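Local coordinates for bifunctional cytochrome P450/NADPH--P450 reductase (Deinococcus aerius, PDB 7F3H), which probably hydroxylates fatty-acid-like and other organic substrates at a haem iron, fed with electrons from NADPH through its own fused reductase, at residues E125-L130 / T149-D154; F165-F168 / E172-P175. All coordinates share one frame; numbering follows the deposited sequence.

Interaction 1 of 2, residues E125-L130 / T149-D154; sequences EVAQAL and TRLTLD
With CG1 anti to the backbone N (chi1 179°), Val126 sends this methyl at the neighbouring helix, and Leu151, whose CG is likewise anti to its N (chi1 171°), swings its CD1 methyl back to meet it. Val126 CG1 and Leu151 CD1 lie 3.7 Å apart. The pair joins helices 113-137 and 144-161 of the cytochrome P450 fold, which run nearly antiparallel here: the short segments make 159° and their axes approach to 9.4 Å. Val126 is branched at CB and works with both methyls. Its CG1 sits 3.5 Å from the carbonyl O of Leu151, whereas Val126 CG2 lies 3.9 Å from the backbone C of Asp154, so the valine rests on backbone as much as on side chains. Asp154 contributes its CB, 3.7 Å from Val126 CG1, while its carboxylate is engaged elsewhere, OD1 bonding to Ser167 OG. All four touching residues are buried, and no hydrogen bond crosses between the segments. Helix 408-425 covers the contact, with Leu421 on Ala127 and Ala418 on Leu151, and the side chain of Leu151 remains about 10 Å from the haem. The same leucine methyl also touches Ala127: Leu151 CD1 lies 3.9 Å from Ala127 CA, nearer than to Ala127 CB at 4.4 Å.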
ATOM      1  N   GLU A 125      -6.895  -1.369  19.746  1.00 27.35           N
ATOM      2  CA  GLU A 125      -7.907  -0.396  20.129  1.00 30.31           C
ATOM      3  C   GLU A 125      -8.744  -0.037  18.919  1.00 32.87           C
ATOM      4  O   GLU A 125      -9.980   0.029  18.996  1.00 32.33           O
ATOM      5  CB  GLU A 125      -7.268   0.849  20.740  1.00 27.83           C
ATOM      6  CG  GLU A 125      -8.288   1.936  21.161  1.00 26.21           C
ATOM      7  CD  GLU A 125      -7.593   3.224  21.622  1.00 35.09           C
ATOM      8  OE1 GLU A 125      -6.612   3.143  22.414  1.00 30.69           O
ATOM      9  OE2 GLU A 125      -8.009   4.317  21.171  1.00 31.75           O
ATOM     10  N   VAL A 126      -8.078   0.188  17.781  1.00 29.68           N
ATOM     11  CA  VAL A 126      -8.822   0.596  16.604  1.00 30.72           C
ATOM     12  C   VAL A 126      -9.626  -0.585  16.057  1.00 32.65           C
ATOM     13  O   VAL A 126     -10.819  -0.447  15.754  1.00 30.80           O
ATOM     14  CB  VAL A 126      -7.875   1.211  15.557  1.00 31.18           C
ATOM     15  CG1 VAL A 126      -8.657   1.606  14.347  1.00 29.01           C
ATOM     16  CG2 VAL A 126      -7.150   2.441  16.130  1.00 29.46           C
ATOM     17  N   ALA A 127      -9.007  -1.777  15.995  1.00 30.86           N
ATOM     18  CA  ALA A 127      -9.686  -2.933  15.419  1.00 28.65           C
ATOM     19  C   ALA A 127     -10.996  -3.214  16.158  1.00 34.48           C
ATOM     20  O   ALA A 127     -12.056  -3.406  15.529  1.00 37.17           O
ATOM     21  CB  ALA A 127      -8.749  -4.145  15.428  1.00 28.39           C
ATOM     22  N   GLN A 128     -10.956  -3.156  17.497  1.00 34.46           N
ATOM     23  CA  GLN A 128     -12.157  -3.369  18.304  1.00 34.24           C
ATOM     24  C   GLN A 128     -13.242  -2.349  17.954  1.00 28.20           C
ATOM     25  O   GLN A 128     -14.421  -2.707  17.827  1.00 32.86           O
ATOM     26  CB  GLN A 128     -11.786  -3.317  19.797  1.00 33.71           C
ATOM     27  CG  GLN A 128     -11.044  -4.578  20.276  1.00 25.28           C
ATOM     28  CD  GLN A 128     -10.546  -4.490  21.706  1.00 32.69           C
ATOM     29  OE1 GLN A 128     -10.137  -3.426  22.182  1.00 37.85           O
ATOM     30  NE2 GLN A 128     -10.556  -5.621  22.399  1.00 33.88           N
ATOM     31  N   ALA A 129     -12.850  -1.097  17.700  1.00 27.19           N
ATOM     32  CA  ALA A 129     -13.828  -0.082  17.309  1.00 29.83           C
ATOM     33  C   ALA A 129     -14.500  -0.432  15.983  1.00 31.89           C
ATOM     34  O   ALA A 129     -15.730  -0.308  15.854  1.00 34.94           O
ATOM     35  CB  ALA A 129     -13.167   1.287  17.241  1.00 27.06           C
ATOM     36  N   LEU A 130     -13.720  -0.929  15.009  1.00 32.69           N
ATOM     37  CA  LEU A 130     -14.305  -1.438  13.767  1.00 29.36           C
ATOM     38  C   LEU A 130     -15.344  -2.495  14.074  1.00 28.67           C
ATOM     39  O   LEU A 130     -16.501  -2.385  13.662  1.00 30.26           O
ATOM     40  CB  LEU A 130     -13.221  -2.036  12.865  1.00 30.04           C
ATOM     41  CG  LEU A 130     -13.673  -2.908  11.679  1.00 29.31           C
ATOM     42  CD1 LEU A 130     -14.053  -2.086  10.475  1.00 33.37           C
ATOM     43  CD2 LEU A 130     -12.581  -3.805  11.294  1.00 34.44           C
ATOM     44  N   THR A 149     -10.431   2.039   5.302  1.00 31.29           N
ATOM     45  CA  THR A 149      -9.740   3.330   5.371  1.00 30.32           C
ATOM     46  C   THR A 149      -9.860   3.976   6.733  1.00 29.75           C
ATOM     47  O   THR A 149      -8.880   4.528   7.246  1.00 29.42           O
ATOM     48  CB  THR A 149     -10.251   4.267   4.281  1.00 31.71           C
ATOM     49  OG1 THR A 149      -9.810   3.800   2.999  1.00 30.99           O
ATOM     50  CG2 THR A 149      -9.956   5.744   4.564  1.00 36.38           C
ATOM     51  N   ARG A 150     -11.051   3.941   7.327  1.00 25.00           N
ATOM     52  CA  ARG A 150     -11.158   4.359   8.718  1.00 25.06           C
ATOM     53  C   ARG A 150     -10.184   3.580   9.605  1.00 31.95           C
ATOM     54  O   ARG A 150      -9.395   4.180  10.360  1.00 31.01           O
ATOM     55  CB  ARG A 150     -12.585   4.174   9.212  1.00 29.11           C
ATOM     56  CG  ARG A 150     -13.589   5.068   8.539  1.00 29.70           C
ATOM     57  CD  ARG A 150     -14.926   4.950   9.234  1.00 28.41           C
ATOM     58  NE  ARG A 150     -15.707   6.153   9.004  1.00 33.25           N
ATOM     59  CZ  ARG A 150     -16.650   6.222   8.076  1.00 41.47           C
ATOM     60  NH1 ARG A 150     -16.908   5.154   7.337  1.00 41.98           N
ATOM     61  NH2 ARG A 150     -17.345   7.335   7.894  1.00 45.52           N
ATOM     62  N   LEU A 151     -10.217   2.238   9.513  1.00 27.02           N
ATOM     63  CA  LEU A 151      -9.348   1.397  10.329  1.00 25.83           C
ATOM     64  C   LEU A 151      -7.902   1.847  10.221  1.00 27.57           C
ATOM     65  O   LEU A 151      -7.263   2.170  11.226  1.00 28.88           O
ATOM     66  CB  LEU A 151      -9.478  -0.077   9.931  1.00 29.49           C
ATOM     67  CG  LEU A 151      -8.463  -1.065  10.546  1.00 26.54           C
ATOM     68  CD1 LEU A 151      -8.739  -1.305  12.031  1.00 27.41           C
ATOM     69  CD2 LEU A 151      -8.487  -2.401   9.794  1.00 26.08           C
ATOM     70  N   THR A 152      -7.386   1.908   8.994  1.00 28.41           N
ATOM     71  CA  THR A 152      -5.958   2.136   8.794  1.00 26.80           C
ATOM     72  C   THR A 152      -5.563   3.580   9.112  1.00 29.65           C
ATOM     73  O   THR A 152      -4.524   3.807   9.734  1.00 32.20           O
ATOM     74  CB  THR A 152      -5.563   1.737   7.368  1.00 30.88           C
ATOM     75  OG1 THR A 152      -6.371   2.448   6.416  1.00 29.26           O
ATOM     76  CG2 THR A 152      -5.754   0.235   7.173  1.00 27.95           C
ATOM     77  N   LEU A 153      -6.388   4.570   8.750  1.00 30.45           N
ATOM     78  CA  LEU A 153      -6.096   5.941   9.151  1.00 28.08           C
ATOM     79  C   LEU A 153      -6.023   6.068  10.666  1.00 26.38           C
ATOM     80  O   LEU A 153      -5.063   6.620  11.201  1.00 23.77           O
ATOM     81  CB  LEU A 153      -7.133   6.893   8.586  1.00 22.12           C
ATOM     82  CG  LEU A 153      -6.918   7.356   7.151  1.00 28.08           C
ATOM     83  CD1 LEU A 153      -8.076   8.281   6.703  1.00 20.51           C
ATOM     84  CD2 LEU A 153      -5.541   8.022   6.972  1.00 28.89           C
ATOM     85  N   ASP A 154      -7.032   5.580  11.381  1.00 29.41           N
ATOM     86  CA  ASP A 154      -6.989   5.687  12.837  1.00 26.01           C
ATOM     87  C   ASP A 154      -5.794   4.953  13.420  1.00 29.66           C
ATOM     88  O   ASP A 154      -5.145   5.446  14.352  1.00 33.23           O
ATOM     89  CB  ASP A 154      -8.274   5.157  13.440  1.00 30.46           C
ATOM     90  CG  ASP A 154      -9.349   6.198  13.457  1.00 36.08           C
ATOM     91  OD1 ASP A 154      -9.221   7.147  12.665  1.00 34.63           O
ATOM     92  OD2 ASP A 154     -10.327   6.059  14.226  1.00 43.05           O
TER

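Interaction 2 of 2, residues F165-F168 / E172-P175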
ATOM      1  N   PHE A 165      -8.541  10.083  15.955  1.00 38.18           N
ATOM      2  CA  PHE A 165      -9.542  10.693  15.089  1.00 32.17           C
ATOM      3  C   PHE A 165     -10.925  10.097  15.263  1.00 33.84           C
ATOM      4  O   PHE A 165     -11.905  10.680  14.768  1.00 32.91           O
ATOM      5  CB  PHE A 165      -9.102  10.571  13.632  1.00 35.40           C
ATOM      6  CG  PHE A 165      -7.968  11.485  13.287  1.00 35.94           C
ATOM      7  CD1 PHE A 165      -8.162  12.854  13.263  1.00 35.47           C
ATOM      8  CD2 PHE A 165      -6.707  10.983  13.020  1.00 35.29           C
ATOM      9  CE1 PHE A 165      -7.117  13.716  12.953  1.00 36.80           C
ATOM     10  CE2 PHE A 165      -5.655  11.825  12.708  1.00 35.08           C
ATOM     11  CZ  PHE A 165      -5.857  13.201  12.682  1.00 39.79           C
ATOM     12  N   ARG A 166     -11.019   8.959  15.954  1.00 35.47           N
ATOM     13  CA  ARG A 166     -12.294   8.326  16.292  1.00 28.80           C
ATOM     14  C   ARG A 166     -13.218   8.224  15.084  1.00 31.52           C
ATOM     15  O   ARG A 166     -14.392   8.604  15.134  1.00 34.00           O
ATOM     16  CB  ARG A 166     -12.962   9.094  17.424  1.00 37.44           C
ATOM     17  CG  ARG A 166     -12.014   9.349  18.604  1.00 36.15           C
ATOM     18  CD  ARG A 166     -12.777   9.685  19.864  1.00 36.22           C
ATOM     19  NE  ARG A 166     -11.883  10.368  20.788  1.00 38.67           N
ATOM     20  CZ  ARG A 166     -11.302   9.792  21.826  1.00 45.65           C
ATOM     21  NH1 ARG A 166     -11.542   8.511  22.117  1.00 43.23           N
ATOM     22  NH2 ARG A 166     -10.490  10.514  22.588  1.00 52.25           N
ATOM     23  N   SER A 167     -12.689   7.654  13.995  1.00 31.36           N
ATOM     24  CA  SER A 167     -13.428   7.613  12.735  1.00 36.80           C
ATOM     25  C   SER A 167     -14.640   6.671  12.748  1.00 32.56           C
ATOM     26  O   SER A 167     -15.430   6.724  11.803  1.00 35.65           O
ATOM     27  CB  SER A 167     -12.489   7.216  11.588  1.00 33.42           C
ATOM     28  OG  SER A 167     -11.484   8.195  11.425  1.00 31.09           O
ATOM     29  N   PHE A 168     -14.780   5.782  13.742  1.00 29.93           N
ATOM     30  CA  PHE A 168     -15.935   4.882  13.827  1.00 28.80           C
ATOM     31  C   PHE A 168     -17.051   5.410  14.718  1.00 33.64           C
ATOM     32  O   PHE A 168     -18.104   4.771  14.804  1.00 32.53           O
ATOM     33  CB  PHE A 168     -15.503   3.488  14.315  1.00 30.23           C
ATOM     34  CG  PHE A 168     -14.539   2.790  13.375  1.00 32.93           C
ATOM     35  CD1 PHE A 168     -14.974   2.303  12.151  1.00 32.79           C
ATOM     36  CD2 PHE A 168     -13.191   2.665  13.699  1.00 29.62           C
ATOM     37  CE1 PHE A 168     -14.073   1.675  11.267  1.00 33.26           C
ATOM     38  CE2 PHE A 168     -12.285   2.046  12.825  1.00 32.27           C
ATOM     39  CZ  PHE A 168     -12.728   1.550  11.608  1.00 32.75           C
ATOM     40  N   GLU A 172     -18.876  11.232   9.530  1.00 42.48           N
ATOM     41  CA  GLU A 172     -18.283  12.277   8.734  1.00 36.32           C
ATOM     42  C   GLU A 172     -16.807  12.153   9.188  1.00 38.03           C
ATOM     43  O   GLU A 172     -16.557  12.002  10.391  1.00 35.81           O
ATOM     44  CB  GLU A 172     -18.731  13.692   9.112  1.00 38.86           C
ATOM     45  CG  GLU A 172     -18.861  14.605   7.818  1.00 60.31           C
ATOM     46  CD  GLU A 172     -18.748  16.116   8.031  1.00 67.12           C
ATOM     47  OE1 GLU A 172     -18.149  16.928   8.633  1.00 69.80           O
ATOM     48  OE2 GLU A 172     -19.997  16.451   8.392  1.00 73.84           O
ATOM     49  N   LEU A 173     -15.820  12.188   8.291  1.00 37.32           N
ATOM     50  CA  LEU A 173     -14.475  12.066   8.890  1.00 28.05           C
ATOM     51  C   LEU A 173     -14.042  13.388   9.532  1.00 31.34           C
ATOM     52  O   LEU A 173     -14.578  14.440   9.211  1.00 36.78           O
ATOM     53  CB  LEU A 173     -13.418  11.651   7.878  1.00 23.09           C
ATOM     54  CG  LEU A 173     -13.348  10.226   7.373  1.00 29.36           C
ATOM     55  CD1 LEU A 173     -12.376  10.192   6.221  1.00 21.42           C
ATOM     56  CD2 LEU A 173     -12.884   9.247   8.477  1.00 31.03           C
ATOM     57  N   HIS A 174     -13.074  13.324  10.463  1.00 30.55           N
ATOM     58  CA  HIS A 174     -12.434  14.525  11.009  1.00 25.75           C
ATOM     59  C   HIS A 174     -11.908  15.416   9.881  1.00 34.56           C
ATOM     60  O   HIS A 174     -11.399  14.899   8.873  1.00 32.99           O
ATOM     61  CB  HIS A 174     -11.269  14.136  11.930  1.00 29.21           C
ATOM     62  CG  HIS A 174     -10.641  15.270  12.682  1.00 31.76           C
ATOM     63  ND1 HIS A 174      -9.942  16.292  12.063  1.00 36.85           N
ATOM     64  CD2 HIS A 174     -10.519  15.490  14.013  1.00 30.47           C
ATOM     65  CE1 HIS A 174      -9.450  17.108  12.980  1.00 29.40           C
ATOM     66  NE2 HIS A 174      -9.782  16.638  14.169  1.00 33.87           N
ATOM     67  N   PRO A 175     -12.003  16.755  10.016  1.00 38.16           N
ATOM     68  CA  PRO A 175     -11.507  17.661   8.954  1.00 33.45           C
ATOM     69  C   PRO A 175     -10.096  17.380   8.478  1.00 32.00           C
ATOM     70  O   PRO A 175      -9.837  17.485   7.273  1.00 31.10           O
ATOM     71  CB  PRO A 175     -11.590  19.037   9.633  1.00 28.94           C
ATOM     72  CG  PRO A 175     -12.793  18.923  10.491  1.00 26.61           C
ATOM     73  CD  PRO A 175     -12.695  17.507  11.078  1.00 35.23           C
TER
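The connection between helices 144-161 and 175-190 folds back on itself here, and an edge-to-face aromatic pair, Phe165 with His174, joins its two limbs. The phenyl edge is directed at a face of the imidazole: Phe165 CD1 stands 3.5 Å from His174 CG and is offset toward the rim of that ring. Centroids of the Phe165 and His174 rings are 5.0 Å apart and the planes meet at 79°, a T-shaped geometry. Phe165 CE1 follows along the same face, 3.9 Å from His174 ND1. His174 is the N-cap residue of helix 175-190 in this cytochrome P450 domain; its ND1 accepts a hydrogen bond from the backbone N of Phe176, capping an N-H at the start of the helix. Turned so that CG lies opposite the backbone N (chi1 -173°), the imidazole reaches Phe165 while ND1 keeps its hold on the helix start. With an alanine in place of His174, the Phe165 edge is likely to lose its aromatic face and the backbone N of Phe176 its side-chain cap. Phe165 also stacks with Tyr163 and meets the ring of Phe176. Farther along the limbs, Leu173 lays its CD2 methyl against Ser167, 3.7 Å from CB and 3.4 Å from OG. This is van der Waals packing alongside a polar atom already in use, since Ser167 OG is engaged by Asp154.

From the N terminus, helix 113-137 comes first, and the 18 residues after segment 125-130 bring the chain back along it as helix 144-161, where 149-154 closes interaction 1. The chain then leaves that helix and forms interaction 2, between 165-168 and 172-175, closing a three-residue loop just ahead of helix 175-190. The contacts are in series, neither nested nor crossed, with centres 11 Å apart. They touch directly: the bond between Asp154 and Ser167 bridges them, and Phe168 CZ packs against Leu151 N. The connecting loop is thereby fastened to the helix pair that precedes it.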